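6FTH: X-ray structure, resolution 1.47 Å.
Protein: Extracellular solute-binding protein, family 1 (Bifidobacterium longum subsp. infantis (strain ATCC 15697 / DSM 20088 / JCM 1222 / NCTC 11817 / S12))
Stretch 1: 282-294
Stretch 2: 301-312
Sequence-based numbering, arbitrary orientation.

Stretch 1 (282-294) DQLSDGKTAKTGV
Stretch 2, residues 301-312: DASFGTLKDQYI

Stretch 1 enters as the end of a helix, 282-284. Ser 285, with positive phi (54/-139), is the second residue of a type II' turn from Leu 284 to Gly 287. Gly 287 N to Leu 284 O, 3.1 Å, closes it. In stretch 2 the helix runs to Phe 304. Gly 305 has positive phi (58/-133). A 3-10 segment spans 306-310, and a strand begins at Tyr 311. The two helix ends meet, with CA atoms of Leu 284 and Phe 304 4.7 Å apart. Register continues through Gly 287 and Thr 306, CA to CA 5.3 Å, and widens to 8.7 Å between the CA atoms of Gly 293 and Tyr 311. Residue numbers rise together along it, so the chains run in the same general direction. No backbone-to-backbone hydrogen bond crosses.

Van der Waals packing centres on Leu 307 (m, t), which has the largest covered area. Its CD1 lies 3.5 Å from Leu 284 O and 3.7 Å from Ala 290 CA; its CD2 lies 3.5 Å from Lys 288 O. The loop of stretch 1 thus wraps this side chain largely with backbone. Ala 290 CB adds apolar contacts, 4.3 Å from Leu 307 CD1 and 4.5 Å from Tyr 311 CZ. Leu 284 (m, t) sends CD2 to 3.3 Å from Ser 303 O. Gln 283 CG sits 3.6 Å from Phe 304 CE1.

Two direct hydrogen bonds cross, each from a hydroxyl to a backbone carbonyl. Thr 306 OG1 (chi1 p) donates to Gly 287 O at 2.9 Å. Tyr 311 OH (chi1 m, chi2 85°) donates to Thr 292 O at 2.6 Å, near the ring plane.

Gly 287 (81/-9) has no room for a CB, which would clash with Thr 306 OG1.

Three waters extend the bonding. One donates from its O to Gln 283 O (2.7 Å) and Tyr 311 OH (2.8 Å) and accepts from Lys 291 N (2.9 Å). Another donates from its O to Leu 284 O and Phe 304 O, both 2.7 Å, joining the helix ends. The third donates from its O to Lys 288 O (2.9 Å) and accepts from Ala 290 N (3.0 Å) and Gln 310 NE2 (3.2 Å).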

ATOM      1  N   ASP A 282       3.246 -20.232  -6.858  1.00 21.52           N
ATOM      2  CA  ASP A 282       4.023 -20.454  -8.074  1.00 21.61           C
ATOM      3  C   ASP A 282       5.426 -19.884  -7.923  1.00 24.14           C
ATOM      4  O   ASP A 282       6.423 -20.553  -8.214  1.00 22.94           O
ATOM      5  CB  ASP A 282       3.350 -19.776  -9.269  1.00 22.61           C
ATOM      6  CG  ASP A 282       2.068 -20.463  -9.729  1.00 25.94           C
ATOM      7  OD1 ASP A 282       1.896 -21.687  -9.523  1.00 28.99           O
ATOM      8  OD2 ASP A 282       1.234 -19.765 -10.347  1.00 20.71           O
ATOM      9  N   GLN A 283       5.527 -18.622  -7.501  1.00 21.01           N
ATOM     10  CA  GLN A 283       6.834 -17.980  -7.451  1.00 19.28           C
ATOM     11  C   GLN A 283       7.741 -18.609  -6.387  1.00 19.42           C
ATOM     12  O   GLN A 283       8.959 -18.690  -6.574  1.00 20.20           O
ATOM     13  CB  GLN A 283       6.664 -16.485  -7.191  1.00 19.34           C
ATOM     14  CG  GLN A 283       6.386 -15.626  -8.442  1.00 19.39           C
ATOM     15  CD  GLN A 283       5.022 -15.847  -9.028  1.00 20.44           C
ATOM     16  OE1 GLN A 283       4.838 -16.715  -9.887  1.00 19.63           O
ATOM     17  NE2 GLN A 283       4.047 -15.074  -8.568  1.00 19.81           N
ATOM     18  N   LEU A 284       7.178 -19.011  -5.250  1.00 20.79           N
ATOM     19  CA  LEU A 284       8.002 -19.581  -4.185  1.00 22.11           C
ATOM     20  C   LEU A 284       8.466 -20.992  -4.527  1.00 26.67           C
ATOM     21  O   LEU A 284       9.535 -21.424  -4.069  1.00 22.17           O
ATOM     22  CB  LEU A 284       7.218 -19.605  -2.879  1.00 24.24           C
ATOM     23  CG  LEU A 284       6.945 -18.229  -2.275  1.00 17.79           C
ATOM     24  CD1 LEU A 284       5.846 -18.317  -1.230  1.00 26.95           C
ATOM     25  CD2 LEU A 284       8.196 -17.625  -1.672  1.00 19.39           C
ATOM     26  N   SER A 285       7.676 -21.718  -5.316  1.00 23.21           N
ATOM     27  CA  SER A 285       8.050 -23.056  -5.750  1.00 27.11           C
ATOM     28  C   SER A 285       8.371 -23.916  -4.531  1.00 24.36           C
ATOM     29  O   SER A 285       7.686 -23.825  -3.507  1.00 27.76           O
ATOM     30  CB  SER A 285       9.228 -22.950  -6.717  1.00 26.71           C
ATOM     31  OG  SER A 285       9.547 -24.202  -7.295  1.00 25.68           O
ATOM     32  N   ASP A 286       9.411 -24.738  -4.617  1.00 28.35           N
ATOM     33  CA  ASP A 286       9.828 -25.566  -3.491  1.00 30.01           C
ATOM     34  C   ASP A 286      11.024 -24.989  -2.744  1.00 30.27           C
ATOM     35  O   ASP A 286      11.606 -25.678  -1.904  1.00 30.55           O
ATOM     36  CB  ASP A 286      10.132 -26.995  -3.963  1.00 29.24           C
ATOM     37  CG  ASP A 286      11.290 -27.053  -4.933  1.00 31.92           C
ATOM     38  OD1 ASP A 286      11.824 -25.979  -5.288  1.00 27.41           O
ATOM     39  OD2 ASP A 286      11.679 -28.181  -5.331  1.00 36.00           O
ATOM     40  N   GLY A 287      11.391 -23.737  -3.009  1.00 25.21           N
ATOM     41  CA  GLY A 287      12.571 -23.150  -2.413  1.00 24.25           C
ATOM     42  C   GLY A 287      13.871 -23.516  -3.096  1.00 26.89           C
ATOM     43  O   GLY A 287      14.910 -22.925  -2.772  1.00 28.26           O
ATOM     44  N   LYS A 288      13.846 -24.458  -4.041  1.00 26.34           N
ATOM     45  CA  LYS A 288      15.051 -24.970  -4.679  1.00 29.48           C
ATOM     46  C   LYS A 288      15.041 -24.751  -6.182  1.00 24.49           C
ATOM     47  O   LYS A 288      16.043 -24.298  -6.746  1.00 25.80           O
ATOM     48  CB  LYS A 288      15.177 -26.472  -4.359  1.00 34.62           C
ATOM     49  CG  LYS A 288      16.436 -27.144  -4.881  1.00 40.63           C
ATOM     50  CD  LYS A 288      16.420 -28.646  -4.563  1.00 45.58           C
ATOM     51  CE  LYS A 288      17.513 -29.413  -5.306  1.00 49.33           C
ATOM     52  NZ  LYS A 288      17.496 -30.877  -4.975  1.00 52.58           N
ATOM     53  N   THR A 289      13.925 -25.048  -6.851  1.00 25.61           N
ATOM     54  CA  THR A 289      13.805 -24.879  -8.296  1.00 25.74           C
ATOM     55  C   THR A 289      12.935 -23.656  -8.574  1.00 16.94           C
ATOM     56  O   THR A 289      11.740 -23.655  -8.257  1.00 21.16           O
ATOM     57  CB  THR A 289      13.178 -26.128  -8.914  1.00 28.73           C
ATOM     58  OG1 THR A 289      13.998 -27.263  -8.624  1.00 31.76           O
ATOM     59  CG2 THR A 289      13.057 -25.986 -10.427  1.00 27.43           C
ATOM     60  N   ALA A 290      13.536 -22.628  -9.160  1.00 20.67           N
ATOM     61  CA  ALA A 290      12.771 -21.454  -9.555  1.00 18.60           C
ATOM     62  C   ALA A 290      11.831 -21.809 -10.696  1.00 19.24           C
ATOM     63  O   ALA A 290      12.197 -22.556 -11.606  1.00 18.35           O
ATOM     64  CB  ALA A 290      13.723 -20.358 -10.020  1.00 18.29           C
ATOM     65  N   LYS A 291      10.627 -21.231 -10.666  1.00 17.44           N
ATOM     66  CA  LYS A 291       9.606 -21.477 -11.679  1.00 15.45           C
ATOM     67  C   LYS A 291       9.239 -20.261 -12.510  1.00 15.75           C
ATOM     68  O   LYS A 291       8.891 -20.424 -13.680  1.00 16.75           O
ATOM     69  CB  LYS A 291       8.318 -22.003 -11.036  1.00 21.24           C
ATOM     70  CG  LYS A 291       8.493 -23.276 -10.234  1.00 34.84           C
ATOM     71  CD  LYS A 291       8.636 -24.502 -11.124  1.00 29.81           C
ATOM     72  CE  LYS A 291       8.732 -25.751 -10.267  1.00 33.91           C
ATOM     73  NZ  LYS A 291       8.816 -27.001 -11.091  1.00 37.96           N
ATOM     74  N   THR A 292       9.309 -19.049 -11.956  1.00 16.86           N
ATOM     75  CA  THR A 292       8.765 -17.866 -12.621  1.00 14.56           C
ATOM     76  C   THR A 292       9.865 -16.912 -13.070  1.00 12.41           C
ATOM     77  O   THR A 292      10.794 -16.608 -12.319  1.00 15.23           O
ATOM     78  CB  THR A 292       7.820 -17.163 -11.665  1.00 16.10           C
ATOM     79  OG1 THR A 292       6.768 -18.060 -11.285  1.00 17.97           O
ATOM     80  CG2 THR A 292       7.201 -15.920 -12.320  1.00 15.89           C
ATOM     81  N   GLY A 293       9.737 -16.407 -14.298  1.00 13.05           N
ATOM     82  CA  GLY A 293      10.729 -15.515 -14.854  1.00 14.29           C
ATOM     83  C   GLY A 293      10.549 -14.068 -14.411  1.00 14.36           C
ATOM     84  O   GLY A 293      11.524 -13.418 -14.006  1.00 12.82           O
ATOM     85  N   VAL A 294       9.305 -13.585 -14.453  1.00 12.97           N
ATOM     86  CA  VAL A 294       8.974 -12.181 -14.196  1.00 13.04           C
ATOM     87  C   VAL A 294       7.699 -12.127 -13.356  1.00 11.94           C
ATOM     88  O   VAL A 294       6.727 -12.828 -13.648  1.00 12.89           O
ATOM     89  CB  VAL A 294       8.781 -11.410 -15.522  1.00 12.47           C
ATOM     90  CG1 VAL A 294       8.218  -9.996 -15.246  1.00 14.51           C
ATOM     91  CG2 VAL A 294      10.083 -11.332 -16.312  1.00 13.09           C
ATOM     92  N   ASP A 301      12.663 -11.182  -1.166  1.00 15.52           N
ATOM     93  CA  ASP A 301      12.437 -12.152  -0.101  1.00 18.83           C
ATOM     94  C   ASP A 301      10.970 -12.532   0.003  1.00 18.76           C
ATOM     95  O   ASP A 301      10.629 -13.713   0.122  1.00 18.73           O
ATOM     96  CB  ASP A 301      12.937 -11.622   1.243  1.00 16.39           C
ATOM     97  CG  ASP A 301      12.836 -12.677   2.336  1.00 19.16           C
ATOM     98  OD1 ASP A 301      13.742 -13.542   2.422  1.00 21.53           O
ATOM     99  OD2 ASP A 301      11.830 -12.677   3.069  1.00 23.22           O
ATOM    100  N   ALA A 302      10.071 -11.542  -0.004  1.00 15.49           N
ATOM    101  CA  ALA A 302       8.658 -11.843   0.163  1.00 15.74           C
ATOM    102  C   ALA A 302       8.125 -12.646  -1.015  1.00 18.74           C
ATOM    103  O   ALA A 302       7.277 -13.526  -0.839  1.00 19.36           O
ATOM    104  CB  ALA A 302       7.852 -10.553   0.310  1.00 16.54           C
ATOM    105  N   SER A 303       8.590 -12.338  -2.231  1.00 16.16           N
ATOM    106  CA  SER A 303       8.087 -13.017  -3.426  1.00 13.69           C
ATOM    107  C   SER A 303       8.686 -14.413  -3.604  1.00 16.95           C
ATOM    108  O   SER A 303       7.999 -15.326  -4.085  1.00 18.00           O
ATOM    109  CB  SER A 303       8.396 -12.180  -4.666  1.00 17.35           C
ATOM    110  OG  SER A 303       7.450 -11.124  -4.785  1.00 16.36           O
ATOM    111  N   PHE A 304       9.958 -14.592  -3.265  1.00 16.96           N
ATOM    112  CA  PHE A 304      10.710 -15.764  -3.706  1.00 17.13           C
ATOM    113  C   PHE A 304      11.399 -16.545  -2.596  1.00 17.19           C
ATOM    114  O   PHE A 304      11.941 -17.621  -2.889  1.00 18.48           O
ATOM    115  CB  PHE A 304      11.759 -15.354  -4.749  1.00 17.05           C
ATOM    116  CG  PHE A 304      11.181 -14.580  -5.913  1.00 16.88           C
ATOM    117  CD1 PHE A 304      10.324 -15.188  -6.816  1.00 20.21           C
ATOM    118  CD2 PHE A 304      11.498 -13.248  -6.081  1.00 18.19           C
ATOM    119  CE1 PHE A 304       9.790 -14.458  -7.878  1.00 21.90           C
ATOM    120  CE2 PHE A 304      10.964 -12.518  -7.125  1.00 18.62           C
ATOM    121  CZ  PHE A 304      10.123 -13.118  -8.018  1.00 15.64           C
ATOM    122  N   GLY A 305      11.432 -16.043  -1.369  1.00 19.52           N
ATOM    123  CA  GLY A 305      12.005 -16.823  -0.282  1.00 18.89           C
ATOM    124  C   GLY A 305      13.444 -17.213  -0.556  1.00 20.78           C
ATOM    125  O   GLY A 305      14.275 -16.397  -0.966  1.00 18.21           O
ATOM    126  N   THR A 306      13.763 -18.495  -0.332  1.00 20.54           N
ATOM    127  CA  THR A 306      15.147 -18.923  -0.501  1.00 21.30           C
ATOM    128  C   THR A 306      15.624 -18.864  -1.946  1.00 20.07           C
ATOM    129  O   THR A 306      16.823 -19.017  -2.186  1.00 23.04           O
ATOM    130  CB  THR A 306      15.343 -20.329   0.066  1.00 20.30           C
ATOM    131  OG1 THR A 306      14.351 -21.210  -0.470  1.00 23.04           O
ATOM    132  CG2 THR A 306      15.180 -20.316   1.595  1.00 26.03           C
ATOM    133  N   LEU A 307      14.736 -18.621  -2.908  1.00 20.48           N
ATOM    134  CA  LEU A 307      15.143 -18.417  -4.292  1.00 16.73           C
ATOM    135  C   LEU A 307      15.502 -16.968  -4.596  1.00 18.83           C
ATOM    136  O   LEU A 307      15.836 -16.652  -5.743  1.00 17.70           O
ATOM    137  CB  LEU A 307      14.024 -18.868  -5.236  1.00 18.57           C
ATOM    138  CG  LEU A 307      13.700 -20.372  -5.254  1.00 22.24           C
ATOM    139  CD1 LEU A 307      12.384 -20.638  -5.977  1.00 26.34           C
ATOM    140  CD2 LEU A 307      14.823 -21.162  -5.894  1.00 20.64           C
ATOM    141  N   LYS A 308      15.492 -16.096  -3.583  1.00 16.27           N
ATOM    142  CA  LYS A 308      15.572 -14.658  -3.841  1.00 16.30           C
ATOM    143  C   LYS A 308      16.876 -14.227  -4.489  1.00 17.51           C
ATOM    144  O   LYS A 308      16.900 -13.209  -5.195  1.00 16.57           O
ATOM    145  CB  LYS A 308      15.354 -13.865  -2.552  1.00 16.28           C
ATOM    146  CG  LYS A 308      16.387 -14.058  -1.485  1.00 20.96           C
ATOM    147  CD  LYS A 308      15.907 -13.385  -0.194  1.00 20.48           C
ATOM    148  CE  LYS A 308      16.925 -13.524   0.946  1.00 22.63           C
ATOM    149  NZ  LYS A 308      16.420 -12.858   2.206  1.00 21.68           N
ATOM    150  N   ASP A 309      17.989 -14.930  -4.246  1.00 19.55           N
ATOM    151  CA  ASP A 309      19.223 -14.401  -4.816  1.00 20.33           C
ATOM    152  C   ASP A 309      19.290 -14.564  -6.338  1.00 16.89           C
ATOM    153  O   ASP A 309      20.209 -14.026  -6.951  1.00 20.04           O
ATOM    154  CB  ASP A 309      20.493 -14.955  -4.149  1.00 25.80           C
ATOM    155  CG  ASP A 309      20.614 -14.578  -2.657  1.00 39.13           C
ATOM    156  OD1 ASP A 309      20.293 -13.429  -2.254  1.00 38.57           O
ATOM    157  OD2 ASP A 309      21.058 -15.450  -1.882  1.00 48.00           O
ATOM    158  N   GLN A 310      18.314 -15.234  -6.961  1.00 16.54           N
ATOM    159  CA  GLN A 310      18.238 -15.289  -8.421  1.00 17.62           C
ATOM    160  C   GLN A 310      17.528 -14.077  -9.017  1.00 16.84           C
ATOM    161  O   GLN A 310      17.555 -13.919 -10.239  1.00 15.58           O
ATOM    162  CB  GLN A 310      17.498 -16.545  -8.902  1.00 16.17           C
ATOM    163  CG  GLN A 310      18.083 -17.863  -8.393  1.00 17.48           C
ATOM    164  CD  GLN A 310      17.440 -19.103  -9.011  1.00 17.31           C
ATOM    165  OE1 GLN A 310      16.976 -19.092 -10.161  1.00 17.78           O
ATOM    166  NE2 GLN A 310      17.416 -20.192  -8.244  1.00 21.18           N
ATOM    167  N   TYR A 311      16.903 -13.233  -8.196  1.00 15.46           N
ATOM    168  CA  TYR A 311      15.961 -12.232  -8.692  1.00 13.26           C
ATOM    169  C   TYR A 311      16.437 -10.826  -8.380  1.00 14.39           C
ATOM    170  O   TYR A 311      16.977 -10.560  -7.295  1.00 15.95           O
ATOM    171  CB  TYR A 311      14.557 -12.449  -8.116  1.00 15.01           C
ATOM    172  CG  TYR A 311      13.897 -13.689  -8.650  1.00 15.00           C
ATOM    173  CD1 TYR A 311      14.142 -14.931  -8.073  1.00 15.12           C
ATOM    174  CD2 TYR A 311      13.060 -13.634  -9.746  1.00 13.40           C
ATOM    175  CE1 TYR A 311      13.538 -16.075  -8.563  1.00 15.53           C
ATOM    176  CE2 TYR A 311      12.434 -14.768 -10.238  1.00 16.05           C
ATOM    177  CZ  TYR A 311      12.698 -16.000  -9.654  1.00 16.18           C
ATOM    178  OH  TYR A 311      12.108 -17.148 -10.154  1.00 16.97           O
ATOM    179  N   ILE A 312      16.198  -9.923  -9.335  1.00 13.91           N
ATOM    180  CA  ILE A 312      16.469  -8.504  -9.140  1.00 13.41           C
ATOM    181  C   ILE A 312      15.238  -7.683  -9.501  1.00 11.91           C
ATOM    182  O   ILE A 312      14.407  -8.107 -10.330  1.00 12.59           O
ATOM    183  CB  ILE A 312      17.672  -8.026  -9.964  1.00 13.58           C
ATOM    184  CG1 ILE A 312      17.377  -8.106 -11.469  1.00 15.70           C
ATOM    185  CG2 ILE A 312      18.911  -8.863  -9.595  1.00 13.86           C
ATOM    186  CD1 ILE A 312      18.465  -7.526 -12.366  1.00 15.82           C
TER
HETATM  187  O   HOH W   1      10.206 -18.864  -8.986  1.00 15.99           O
HETATM  188  O   HOH W   2      11.111 -20.117  -2.296  1.00 22.55           O
HETATM  189  O   HOH W   3      16.485 -23.031  -9.330  1.00 31.16           O